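Local atomic coordinates of glycerol kinase, putative (Plasmodium falciparum, PDB entry 2W40), a protein that probably phosphorylates glycerol with ATP to give sn-glycerol 3-phosphate, as a member of the FGGY kinase family. Residues 33-38 against 50-55; 44-49 against 99-104; 9-14 against 82-87; 16-21 against 54-59. All coordinates share one frame; numbering follows the deposited sequence.

Contact 1 (33-38 against 50-55)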
# COMPACT_ATOMS: atom_id res chain seq x y z
N LEU C 33 29.78 -2.87 -0.50
CA LEU C 33 29.26 -2.54 -1.79
C LEU C 33 28.01 -3.30 -1.95
O LEU C 33 27.95 -4.49 -1.78
CB LEU C 33 30.26 -2.87 -2.91
CG LEU C 33 31.51 -2.05 -3.12
CD1 LEU C 33 32.44 -2.80 -4.17
CD2 LEU C 33 31.03 -0.63 -3.62
N ASN C 34 26.97 -2.59 -2.39
CA ASN C 34 25.72 -3.25 -2.77
C ASN C 34 25.89 -3.99 -4.08
O ASN C 34 26.75 -3.68 -4.90
CB ASN C 34 24.61 -2.20 -2.97
CG ASN C 34 24.21 -1.51 -1.71
OD1 ASN C 34 24.43 -1.97 -0.57
ND2 ASN C 34 23.67 -0.28 -1.91
N HIS C 35 25.00 -4.98 -4.29
CA HIS C 35 24.90 -5.63 -5.59
C HIS C 35 23.36 -5.68 -5.90
O HIS C 35 22.49 -5.51 -5.00
CB HIS C 35 25.52 -7.02 -5.63
CG HIS C 35 24.98 -7.95 -4.59
ND1 HIS C 35 25.45 -7.98 -3.29
CD2 HIS C 35 24.06 -8.92 -4.67
CE1 HIS C 35 24.75 -8.86 -2.59
NE2 HIS C 35 23.89 -9.45 -3.41
N GLU C 36 23.05 -5.84 -7.19
CA GLU C 36 21.67 -5.75 -7.68
C GLU C 36 20.82 -6.84 -7.10
O GLU C 36 21.19 -7.99 -7.14
CB GLU C 36 21.64 -5.82 -9.20
CG GLU C 36 20.35 -5.40 -9.73
CD GLU C 36 20.18 -5.60 -11.20
OE1 GLU C 36 21.13 -6.07 -11.88
OE2 GLU C 36 19.07 -5.28 -11.74
N GLN C 37 19.63 -6.45 -6.60
CA GLN C 37 18.62 -7.44 -6.17
C GLN C 37 17.66 -7.54 -7.37
O GLN C 37 16.87 -6.64 -7.61
CB GLN C 37 17.84 -6.93 -4.93
CG GLN C 37 18.76 -6.45 -3.78
CD GLN C 37 19.67 -7.58 -3.31
OE1 GLN C 37 19.16 -8.55 -2.76
NE2 GLN C 37 21.02 -7.47 -3.51
N LYS C 38 17.83 -8.58 -8.16
CA LYS C 38 17.07 -8.73 -9.37
C LYS C 38 15.73 -9.43 -9.09
O LYS C 38 15.68 -10.65 -8.80
CB LYS C 38 17.84 -9.55 -10.36
CG LYS C 38 19.20 -9.04 -10.75
CD LYS C 38 20.03 -10.09 -11.53
CE LYS C 38 21.41 -9.66 -11.86
NZ LYS C 38 21.42 -8.79 -13.04
N ILE C 50 28.99 -13.01 -10.48
CA ILE C 50 30.19 -12.38 -10.89
C ILE C 50 30.24 -10.97 -10.31
O ILE C 50 31.31 -10.53 -9.80
CB ILE C 50 30.35 -12.47 -12.42
CG1 ILE C 50 30.49 -13.96 -12.79
CG2 ILE C 50 31.51 -11.59 -12.89
CD1 ILE C 50 30.40 -14.18 -14.26
N GLU C 51 29.10 -10.30 -10.24
CA GLU C 51 29.06 -8.97 -9.59
C GLU C 51 29.48 -9.12 -8.15
O GLU C 51 30.22 -8.28 -7.65
CB GLU C 51 27.70 -8.34 -9.70
CG GLU C 51 27.54 -6.96 -9.12
CD GLU C 51 26.11 -6.45 -9.08
OE1 GLU C 51 25.14 -7.18 -9.39
OE2 GLU C 51 25.99 -5.26 -8.65
N ILE C 52 28.93 -10.10 -7.44
CA ILE C 52 29.37 -10.30 -6.09
C ILE C 52 30.91 -10.48 -5.99
O ILE C 52 31.53 -9.92 -5.06
CB ILE C 52 28.60 -11.50 -5.47
CG1 ILE C 52 27.12 -11.07 -5.27
CG2 ILE C 52 29.28 -11.95 -4.09
CD1 ILE C 52 26.23 -12.22 -4.84
N MET C 53 31.49 -11.38 -6.79
CA MET C 53 32.92 -11.56 -6.71
C MET C 53 33.71 -10.29 -7.02
O MET C 53 34.73 -9.99 -6.33
CB MET C 53 33.39 -12.67 -7.61
CG MET C 53 33.05 -14.01 -7.17
SD MET C 53 33.55 -14.49 -5.48
CE MET C 53 35.21 -14.13 -5.28
N THR C 54 33.32 -9.59 -8.09
CA THR C 54 34.02 -8.37 -8.44
C THR C 54 34.01 -7.39 -7.26
O THR C 54 35.03 -6.78 -6.90
CB THR C 54 33.36 -7.78 -9.69
OG1 THR C 54 33.56 -8.74 -10.76
CG2 THR C 54 34.02 -6.41 -10.01
N ASN C 55 32.84 -7.24 -6.67
CA ASN C 55 32.70 -6.34 -5.51
C ASN C 55 33.60 -6.80 -4.36
O ASN C 55 34.29 -5.99 -3.73
CB ASN C 55 31.26 -6.33 -5.04
CG ASN C 55 30.36 -5.51 -5.93
OD1 ASN C 55 30.85 -4.87 -6.90
ND2 ASN C 55 29.08 -5.59 -5.68
O HOH W 1 28.02 -6.93 -3.31
O HOH W 2 23.42 -8.93 -8.20
O HOH W 3 24.00 -6.25 -11.66
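Glu51 holds CG anti to its backbone N (chi1 -178°) and runs on extended, so its carboxylate stands off the helix and meets the chain between His35 and Glu36. His35 has the crowded rotamer, CG between the backbone N and the carbonyl carbon (chi1 55°), which lays the imidazole against Ile52. Asn55 keeps CG beside its own N and turns its amide toward Leu33 and Asn34. The Glu36 amide is shared by both carboxylate oxygens in two weak hydrogen bonds, Glu36 N to Glu51 OE1 and to Glu51 OE2 each spanning 3.3 Å. Two waters also donate to Glu51 OE1: water 2 links it to Glu36 O and water 3 to Glu36 OE1. Water 3 thus lies between like-charged groups, Glu36 OE1 and Glu51 OE1 being 4.8 Å apart. Lys38 NZ, in a salt bridge of 3.0 Å with Glu36 OE1 made from above the carboxylate plane, probably eases the repulsion. Over the middle of the His35 ring sits Ile52 CG1, 3.8 Å from the centroid, a CH-pi contact for which a branched aliphatic chain is well shaped. Water 1 donates to Leu33 O, accepts from Asn55 ND2 and is hydrogen-bonded to His35 ND1 at 2.8 Å; amide and ring nitrogen thus tie helix to strand end through it. Leu33 CD1 lies against CB, CG and OD1 of Asn55. The pairing joins the exit of edge strand 27-34 to the first turns of helix 49-70; the Leu33 backbone is hydrogen-bonded to that of Thr16 in strand 15-21, Ile52 touches Gln11 of strand 3-11, and Met53 packs on helix 167-176.

Contact 2 (44-49 against 99-104). With EDO (1,2-ethanediol), chain B.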
# COMPACT_ATOMS: atom_id res chain seq x y z
N TRP C 44 10.41 -13.96 -8.39
CA TRP C 44 11.79 -14.26 -8.75
C TRP C 44 12.69 -13.31 -7.97
O TRP C 44 12.38 -12.11 -7.80
CB TRP C 44 12.01 -14.00 -10.23
CG TRP C 44 11.40 -15.05 -11.09
CD1 TRP C 44 10.27 -15.79 -10.82
CD2 TRP C 44 11.97 -15.58 -12.26
NE1 TRP C 44 10.07 -16.71 -11.84
CE2 TRP C 44 11.11 -16.62 -12.72
CE3 TRP C 44 13.12 -15.29 -13.01
CZ2 TRP C 44 11.40 -17.35 -13.85
CZ3 TRP C 44 13.36 -16.01 -14.18
CH2 TRP C 44 12.51 -17.05 -14.56
N TYR C 45 13.83 -13.84 -7.52
CA TYR C 45 14.82 -13.07 -6.77
C TYR C 45 16.17 -13.72 -7.06
O TYR C 45 16.45 -14.86 -6.66
CB TYR C 45 14.52 -13.07 -5.29
CG TYR C 45 15.01 -11.88 -4.51
CD1 TYR C 45 14.19 -11.09 -3.69
CD2 TYR C 45 16.36 -11.55 -4.56
CE1 TYR C 45 14.75 -10.05 -2.87
CE2 TYR C 45 16.93 -10.53 -3.80
CZ TYR C 45 16.11 -9.79 -2.93
OH TYR C 45 16.58 -8.80 -2.18
N GLU C 46 17.00 -12.95 -7.79
CA GLU C 46 18.31 -13.38 -8.21
C GLU C 46 19.43 -12.36 -7.90
O GLU C 46 19.22 -11.12 -7.76
CB GLU C 46 18.31 -13.60 -9.72
CG GLU C 46 17.32 -14.65 -10.18
CD GLU C 46 17.24 -14.93 -11.70
OE1 GLU C 46 17.93 -14.32 -12.51
OE2 GLU C 46 16.40 -15.79 -12.05
N HIS C 47 20.65 -12.91 -7.80
CA HIS C 47 21.87 -12.08 -7.74
C HIS C 47 22.78 -12.51 -8.91
O HIS C 47 22.83 -13.66 -9.31
CB HIS C 47 22.64 -12.33 -6.45
CG HIS C 47 21.94 -11.86 -5.19
ND1 HIS C 47 22.16 -12.46 -3.96
CD2 HIS C 47 21.05 -10.85 -4.95
CE1 HIS C 47 21.40 -11.88 -3.04
NE2 HIS C 47 20.73 -10.89 -3.61
N ASP C 48 23.63 -11.61 -9.38
CA ASP C 48 24.69 -11.87 -10.34
C ASP C 48 25.92 -12.35 -9.58
O ASP C 48 26.48 -11.59 -8.83
CB ASP C 48 25.04 -10.54 -11.05
CG ASP C 48 26.12 -10.68 -12.07
OD1 ASP C 48 26.85 -11.71 -12.01
OD2 ASP C 48 26.25 -9.73 -12.94
N PRO C 49 26.31 -13.61 -9.72
CA PRO C 49 27.46 -14.11 -8.93
C PRO C 49 28.81 -13.48 -9.24
O PRO C 49 29.68 -13.52 -8.38
CB PRO C 49 27.51 -15.64 -9.24
CG PRO C 49 26.42 -15.88 -10.03
CD PRO C 49 25.81 -14.69 -10.59
N LEU C 99 26.27 -21.18 -14.55
CA LEU C 99 25.37 -21.65 -15.59
C LEU C 99 24.05 -20.88 -15.53
O LEU C 99 23.21 -21.05 -16.42
CB LEU C 99 25.22 -23.16 -15.47
CG LEU C 99 26.49 -23.99 -15.67
CD1 LEU C 99 26.15 -25.37 -15.28
CD2 LEU C 99 26.90 -24.05 -17.10
N TYR C 100 23.82 -20.15 -14.43
CA TYR C 100 22.67 -19.34 -14.22
C TYR C 100 22.99 -18.37 -13.11
O TYR C 100 23.93 -18.59 -12.40
CB TYR C 100 21.48 -20.24 -13.83
CG TYR C 100 20.13 -19.49 -13.89
CD1 TYR C 100 19.47 -19.35 -15.08
CD2 TYR C 100 19.50 -18.96 -12.74
CE1 TYR C 100 18.25 -18.61 -15.15
CE2 TYR C 100 18.31 -18.31 -12.77
CZ TYR C 100 17.65 -18.13 -13.98
OH TYR C 100 16.45 -17.45 -14.12
N ASN C 101 22.19 -17.31 -12.96
CA ASN C 101 22.33 -16.42 -11.78
C ASN C 101 22.21 -17.20 -10.48
O ASN C 101 21.64 -18.27 -10.42
CB ASN C 101 21.29 -15.32 -11.78
CG ASN C 101 21.64 -14.09 -12.67
OD1 ASN C 101 20.70 -13.32 -13.06
ND2 ASN C 101 22.84 -13.94 -13.05
N ALA C 102 22.66 -16.59 -9.39
CA ALA C 102 22.28 -17.09 -8.07
C ALA C 102 20.74 -16.93 -7.95
O ALA C 102 20.21 -15.90 -8.23
CB ALA C 102 23.02 -16.33 -6.94
N ILE C 103 20.04 -17.97 -7.42
CA ILE C 103 18.68 -17.88 -7.01
C ILE C 103 18.66 -17.75 -5.49
O ILE C 103 19.19 -18.62 -4.76
CB ILE C 103 17.82 -19.09 -7.44
CG1 ILE C 103 17.82 -19.20 -9.00
CG2 ILE C 103 16.37 -18.87 -6.96
CD1 ILE C 103 17.09 -20.42 -9.56
N VAL C 104 18.15 -16.59 -5.05
CA VAL C 104 18.32 -16.13 -3.65
C VAL C 104 17.34 -16.87 -2.76
O VAL C 104 16.26 -17.37 -3.22
CB VAL C 104 18.21 -14.57 -3.57
CG1 VAL C 104 18.46 -13.98 -2.22
CG2 VAL C 104 19.24 -13.92 -4.53
C1 EDO B . 16.47 -16.00 -16.97
O1 EDO B . 15.59 -17.20 -16.61
C2 EDO B . 16.96 -14.78 -16.08
O2 EDO B . 18.17 -14.93 -15.18
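The His47 imidazole has Val104 CG2 over the centre of one face, a CH-pi contact, while its NE2 is hydrogen-bonded to Gln37, which also takes the Tyr45 hydroxyl. The rings of Trp44 and Tyr100 both present an edge to O1 of an ethanediol, probably from the crystallisation liquor, and Glu46 OE2 also lies at the Tyr100 edge. Tyr100 OH donates to the syn lone pair of Glu46 OE2 over 2.7 Å, with ring and carboxylate planes 74° apart. The same hydroxyl accepts from ethanediol O1 at 2.6 Å, and ethanediol O2 donates to Glu46 OE1 at 2.7 Å, closing a small cycle. Arg109 reaches both Glu46 OE2 and Tyr100 OH, so the carboxylate is probably held ionised. The backbones form a short two-stranded antiparallel sheet, in which His47 and Ala102 are a hydrogen-bonded pair and Glu46 and Ile103 a non-hydrogen-bonded one. Ala102 N gives a bond of 2.9 Å to His47 O, and His47 N returns one to Ala102 O. Beyond the pair, Val104 N donates a nearly straight hydrogen bond (170°) to Tyr45 O, and Val104 CB rests on Tyr45 CD2 at 3.7 Å. The small Ala102 side chain fits beside His47 CB, on the face where Ile89 of strand 88-92 packs against it.

Contact 3 (9-14 against 82-87); sequences IDQSTQ and TNQRET
Backbone hydrogen bonds come first, since Asp10 with Thr82 and Gln11 with Asn83 are parallel strand pairs. Thr82 N bonds to Ile9 O at 2.8 Å, nearly along the C=O axis. Thr82 O in turn takes Gln11 N at 3.0 Å, and Gln11 O takes Gln84 N at 2.8 Å, both in the carbonyl plane. Side-chain amides add a further bond where the strands end. Gln84 has CG in the crowded position (chi1 49°) with an extended chain, while Gln11 bends at chi2; the two run side by side. Gln84 NE2 then reaches an in-plane lone pair of Gln11 OE1, 2.9 Å away and almost straight at 175°. Each amide uses both ends: Gln11 NE2 donates to Ser12 O and Thr16 OG1, and Gln84 OE1 accepts from Thr87 OG1 at 2.7 Å. Glutamine, donor and acceptor in one group, suits such a buried relay. Apolar contact is slight: Thr82 CG2 lies along Asp10 CB at 3.9 Å, and its OG1 bonds to Ile246 O. The loop after Gln84 forms part of the glycerol site, Arg85 N and Glu86 OE1 both hydrogen-bonded to a bound glycerol, the probable substrate. Strands 3-11 and 74-83 are central neighbours in the N-terminal actin-like sheet, with helix 167-176 packed on Gln11 and Asn83, and helices 248-255 and 443-455 on Thr82.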
# COMPACT_ATOMS: atom_id res chain seq x y z
N ILE C 9 34.82 -11.74 5.89
CA ILE C 9 34.00 -11.37 4.74
C ILE C 9 32.56 -11.78 5.11
O ILE C 9 32.30 -12.97 5.44
CB ILE C 9 34.44 -12.13 3.47
CG1 ILE C 9 35.90 -11.69 3.11
CG2 ILE C 9 33.33 -11.95 2.39
CD1 ILE C 9 36.57 -12.65 2.13
N ASP C 10 31.61 -10.83 4.99
CA ASP C 10 30.17 -11.13 5.16
C ASP C 10 29.48 -10.81 3.82
O ASP C 10 29.31 -9.68 3.44
CB ASP C 10 29.62 -10.31 6.32
CG ASP C 10 28.15 -10.39 6.52
OD1 ASP C 10 27.50 -11.26 5.92
OD2 ASP C 10 27.63 -9.56 7.39
N GLN C 11 29.25 -11.83 3.03
CA GLN C 11 28.62 -11.72 1.76
C GLN C 11 27.12 -11.84 2.05
O GLN C 11 26.57 -12.95 2.19
CB GLN C 11 29.14 -12.82 0.78
CG GLN C 11 28.91 -12.53 -0.69
CD GLN C 11 27.43 -12.22 -0.99
OE1 GLN C 11 26.59 -13.10 -1.02
NE2 GLN C 11 27.11 -10.91 -1.01
N SER C 12 26.50 -10.70 2.25
CA SER C 12 25.13 -10.61 2.73
C SER C 12 24.15 -10.52 1.57
O SER C 12 24.52 -10.49 0.38
CB SER C 12 25.02 -9.44 3.74
OG SER C 12 23.82 -9.51 4.45
N THR C 13 22.86 -10.52 1.91
CA THR C 13 21.82 -10.54 0.81
C THR C 13 21.92 -9.30 -0.05
O THR C 13 21.84 -9.42 -1.27
CB THR C 13 20.43 -10.64 1.39
OG1 THR C 13 20.39 -11.80 2.25
CG2 THR C 13 19.40 -10.90 0.31
N GLN C 14 21.98 -8.12 0.55
CA GLN C 14 21.92 -6.83 -0.21
C GLN C 14 23.27 -6.21 -0.59
O GLN C 14 23.32 -5.33 -1.41
CB GLN C 14 21.06 -5.81 0.56
CG GLN C 14 19.58 -6.27 0.72
CD GLN C 14 18.78 -5.41 1.59
OE1 GLN C 14 18.61 -5.70 2.78
NE2 GLN C 14 18.34 -4.32 1.05
N THR C 82 31.50 -15.64 5.91
CA THR C 82 30.11 -15.89 6.25
C THR C 82 29.22 -15.30 5.20
O THR C 82 29.65 -14.44 4.43
CB THR C 82 29.83 -15.37 7.71
OG1 THR C 82 28.59 -15.90 8.13
CG2 THR C 82 29.89 -13.86 7.83
N ASN C 83 27.99 -15.77 5.14
CA ASN C 83 27.19 -15.50 3.94
C ASN C 83 25.73 -15.72 4.13
O ASN C 83 25.31 -16.51 4.96
CB ASN C 83 27.61 -16.54 2.86
CG ASN C 83 27.40 -17.99 3.36
OD1 ASN C 83 28.18 -18.48 4.22
ND2 ASN C 83 26.39 -18.75 2.74
N GLN C 84 24.95 -14.99 3.34
CA GLN C 84 23.54 -15.24 3.15
C GLN C 84 23.40 -16.75 2.78
O GLN C 84 24.11 -17.26 1.86
CB GLN C 84 23.02 -14.37 1.98
CG GLN C 84 23.84 -14.41 0.71
CD GLN C 84 23.08 -14.02 -0.57
OE1 GLN C 84 21.88 -14.26 -0.68
NE2 GLN C 84 23.81 -13.52 -1.56
N ARG C 85 22.55 -17.44 3.51
CA ARG C 85 22.37 -18.86 3.39
C ARG C 85 21.35 -19.16 2.22
O ARG C 85 20.71 -18.20 1.74
CB ARG C 85 21.91 -19.42 4.69
CG ARG C 85 22.90 -19.17 5.85
CD ARG C 85 22.35 -19.52 7.28
NE ARG C 85 21.15 -18.74 7.48
CZ ARG C 85 20.23 -18.98 8.41
NH1 ARG C 85 20.45 -19.91 9.34
NH2 ARG C 85 19.07 -18.35 8.37
N GLU C 86 21.19 -20.45 1.87
CA GLU C 86 20.19 -21.01 0.97
C GLU C 86 20.39 -20.62 -0.51
O GLU C 86 20.17 -21.41 -1.39
CB GLU C 86 18.77 -20.73 1.39
CG GLU C 86 18.36 -21.30 2.77
CD GLU C 86 18.58 -20.34 3.94
OE1 GLU C 86 18.74 -19.12 3.71
OE2 GLU C 86 18.56 -20.80 5.11
N THR C 87 20.75 -19.38 -0.72
CA THR C 87 21.04 -18.86 -2.05
C THR C 87 22.00 -19.85 -2.72
O THR C 87 22.96 -20.31 -2.12
CB THR C 87 21.69 -17.50 -1.92
OG1 THR C 87 20.73 -16.61 -1.33
CG2 THR C 87 22.16 -16.96 -3.30

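Contact 4 (16-21 against 54-59); sequences TKVFFY and TNLYNL
Apolar packing carries this contact, and no direct hydrogen bond crosses it. Val18 CG1, placed beside the backbone N, fits between two leucines of the helix, 3.8 Å from Leu56 CD1 and against Leu59. The other branch, CG2 in the crowded position, also lies on Leu59 CB at 3.8 Å, so the beta-branched valine straddles the leucine root. Leu56 swings CG anti to its backbone N (chi1 -177°), which carries CD1 back over the strand to Thr16 CG2 at 4.0 Å. Leu59 CD1 presses on the Thr16 backbone, 3.2 Å from Thr16 O, a tight fit. Strand alternation puts Thr16 and Val18 toward the helix and Lys17 away, and a three-residue step brings Leu56 and Leu59 to one side of helix 49-70. This is one face of the actin-like, ribonuclease H-type fold, in which three strands forming an antiparallel meander precede a helix that crosses back to a fourth strand; the axes of segments 16-21 and 54-59 lie 8.7 Å apart, their N-to-C directions 23° apart. Polar links are water-mediated. Thr16 OG1 is hydrogen-bonded to water 1 at 2.8 Å, the water that also serves Asn55, and keeps its bond from Gln11. Threonine suits the place, its methyl facing the leucines while its hydroxyl turns to these polar partners. On the strand's other side Phe19 and Tyr21 pack on helix 443-455, and beside Leu56 lies Ile9 of strand 3-11.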
# COMPACT_ATOMS: atom_id res chain seq x y z
N THR C 16 27.93 -6.84 0.05
CA THR C 16 29.10 -7.58 0.46
C THR C 16 29.86 -6.61 1.37
O THR C 16 30.11 -5.46 0.96
CB THR C 16 29.95 -8.02 -0.75
OG1 THR C 16 29.16 -8.85 -1.65
CG2 THR C 16 31.23 -8.76 -0.29
N LYS C 17 30.26 -7.13 2.52
CA LYS C 17 30.93 -6.38 3.59
C LYS C 17 32.30 -7.08 3.84
O LYS C 17 32.40 -8.34 3.91
CB LYS C 17 30.10 -6.42 4.88
CG LYS C 17 28.68 -5.99 4.70
CD LYS C 17 27.81 -6.23 5.87
CE LYS C 17 26.39 -5.94 5.48
NZ LYS C 17 25.58 -5.72 6.72
N VAL C 18 33.30 -6.22 4.02
CA VAL C 18 34.63 -6.65 4.53
C VAL C 18 34.95 -5.91 5.82
O VAL C 18 34.67 -4.71 5.95
CB VAL C 18 35.77 -6.53 3.50
CG1 VAL C 18 35.54 -7.36 2.17
CG2 VAL C 18 36.06 -5.02 3.11
N PHE C 19 35.44 -6.69 6.79
CA PHE C 19 35.82 -6.22 8.12
C PHE C 19 37.18 -6.70 8.41
O PHE C 19 37.48 -7.90 8.29
CB PHE C 19 34.89 -6.72 9.18
CG PHE C 19 33.50 -6.23 9.01
CD1 PHE C 19 33.07 -5.12 9.65
CD2 PHE C 19 32.63 -6.91 8.21
CE1 PHE C 19 31.80 -4.69 9.54
CE2 PHE C 19 31.39 -6.48 8.07
CZ PHE C 19 30.96 -5.33 8.73
N PHE C 20 38.05 -5.76 8.73
CA PHE C 20 39.40 -6.10 9.26
C PHE C 20 39.37 -5.85 10.76
O PHE C 20 39.15 -4.72 11.20
CB PHE C 20 40.52 -5.33 8.55
CG PHE C 20 40.53 -5.55 7.07
CD1 PHE C 20 41.44 -6.38 6.48
CD2 PHE C 20 39.56 -4.91 6.22
CE1 PHE C 20 41.44 -6.55 5.09
CE2 PHE C 20 39.60 -5.05 4.85
CZ PHE C 20 40.52 -5.92 4.30
N TYR C 21 39.57 -6.92 11.49
CA TYR C 21 39.62 -6.92 12.93
C TYR C 21 41.05 -7.03 13.43
O TYR C 21 41.82 -7.83 12.94
CB TYR C 21 38.80 -8.03 13.55
CG TYR C 21 37.30 -7.89 13.38
CD1 TYR C 21 36.55 -7.33 14.39
CD2 TYR C 21 36.60 -8.47 12.34
CE1 TYR C 21 35.21 -7.18 14.33
CE2 TYR C 21 35.25 -8.29 12.25
CZ TYR C 21 34.54 -7.68 13.28
OH TYR C 21 33.17 -7.54 13.26
N THR C 54 33.32 -9.59 -8.09
CA THR C 54 34.02 -8.37 -8.44
C THR C 54 34.01 -7.39 -7.26
O THR C 54 35.03 -6.78 -6.90
CB THR C 54 33.36 -7.78 -9.69
OG1 THR C 54 33.56 -8.74 -10.76
CG2 THR C 54 34.02 -6.41 -10.01
N ASN C 55 32.84 -7.24 -6.67
CA ASN C 55 32.70 -6.34 -5.51
C ASN C 55 33.60 -6.80 -4.36
O ASN C 55 34.29 -5.99 -3.73
CB ASN C 55 31.26 -6.33 -5.04
CG ASN C 55 30.36 -5.51 -5.93
OD1 ASN C 55 30.85 -4.87 -6.90
ND2 ASN C 55 29.08 -5.59 -5.68
N LEU C 56 33.64 -8.09 -4.09
CA LEU C 56 34.49 -8.63 -3.08
C LEU C 56 35.91 -8.30 -3.33
O LEU C 56 36.59 -7.82 -2.45
CB LEU C 56 34.28 -10.13 -2.93
CG LEU C 56 35.16 -10.70 -1.78
CD1 LEU C 56 34.99 -10.13 -0.40
CD2 LEU C 56 35.00 -12.26 -1.76
N TYR C 57 36.41 -8.58 -4.54
CA TYR C 57 37.85 -8.35 -4.88
C TYR C 57 38.20 -6.89 -4.66
O TYR C 57 39.22 -6.57 -4.06
CB TYR C 57 38.13 -8.78 -6.31
CG TYR C 57 38.11 -10.31 -6.53
CD1 TYR C 57 38.53 -11.18 -5.56
CD2 TYR C 57 37.65 -10.82 -7.73
CE1 TYR C 57 38.52 -12.60 -5.80
CE2 TYR C 57 37.62 -12.14 -7.99
CZ TYR C 57 38.07 -13.05 -7.07
OH TYR C 57 38.07 -14.38 -7.37
N ASN C 58 37.31 -6.02 -5.12
CA ASN C 58 37.53 -4.57 -5.01
C ASN C 58 37.60 -4.13 -3.54
O ASN C 58 38.47 -3.35 -3.16
CB ASN C 58 36.47 -3.86 -5.88
CG ASN C 58 36.83 -3.87 -7.37
OD1 ASN C 58 38.01 -4.01 -7.74
ND2 ASN C 58 35.80 -3.69 -8.26
N LEU C 59 36.75 -4.72 -2.70
CA LEU C 59 36.68 -4.33 -1.31
C LEU C 59 37.94 -4.83 -0.56
O LEU C 59 38.51 -4.13 0.25
CB LEU C 59 35.45 -4.97 -0.65
CG LEU C 59 34.10 -4.29 -0.93
CD1 LEU C 59 32.88 -5.25 -0.61
CD2 LEU C 59 34.06 -2.94 -0.08
O HOH W 1 28.02 -6.93 -3.31

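Overall arrangement
From the N terminus the chain runs through strand 3-11, turns into 15-21 and then 27-34, passes 46-47, climbs helix 49-70 and returns in strand 74-83. Contact 3 closes this whole span by pairing its first and last strands. Within it lies contact 4, setting the middle strand on the helix; contact 1 lies within contact 3 too, and ends on the same stretch of helix as contact 4, sharing Thr54, Asn55 and water 1 with it. Contact 2 starts inside these loops and finishes at 99-104, so it crosses all three. It binds the chain between meander and helix to the segment after strand 88-92; Gln37 links contact 1 to contacts 2 and 3.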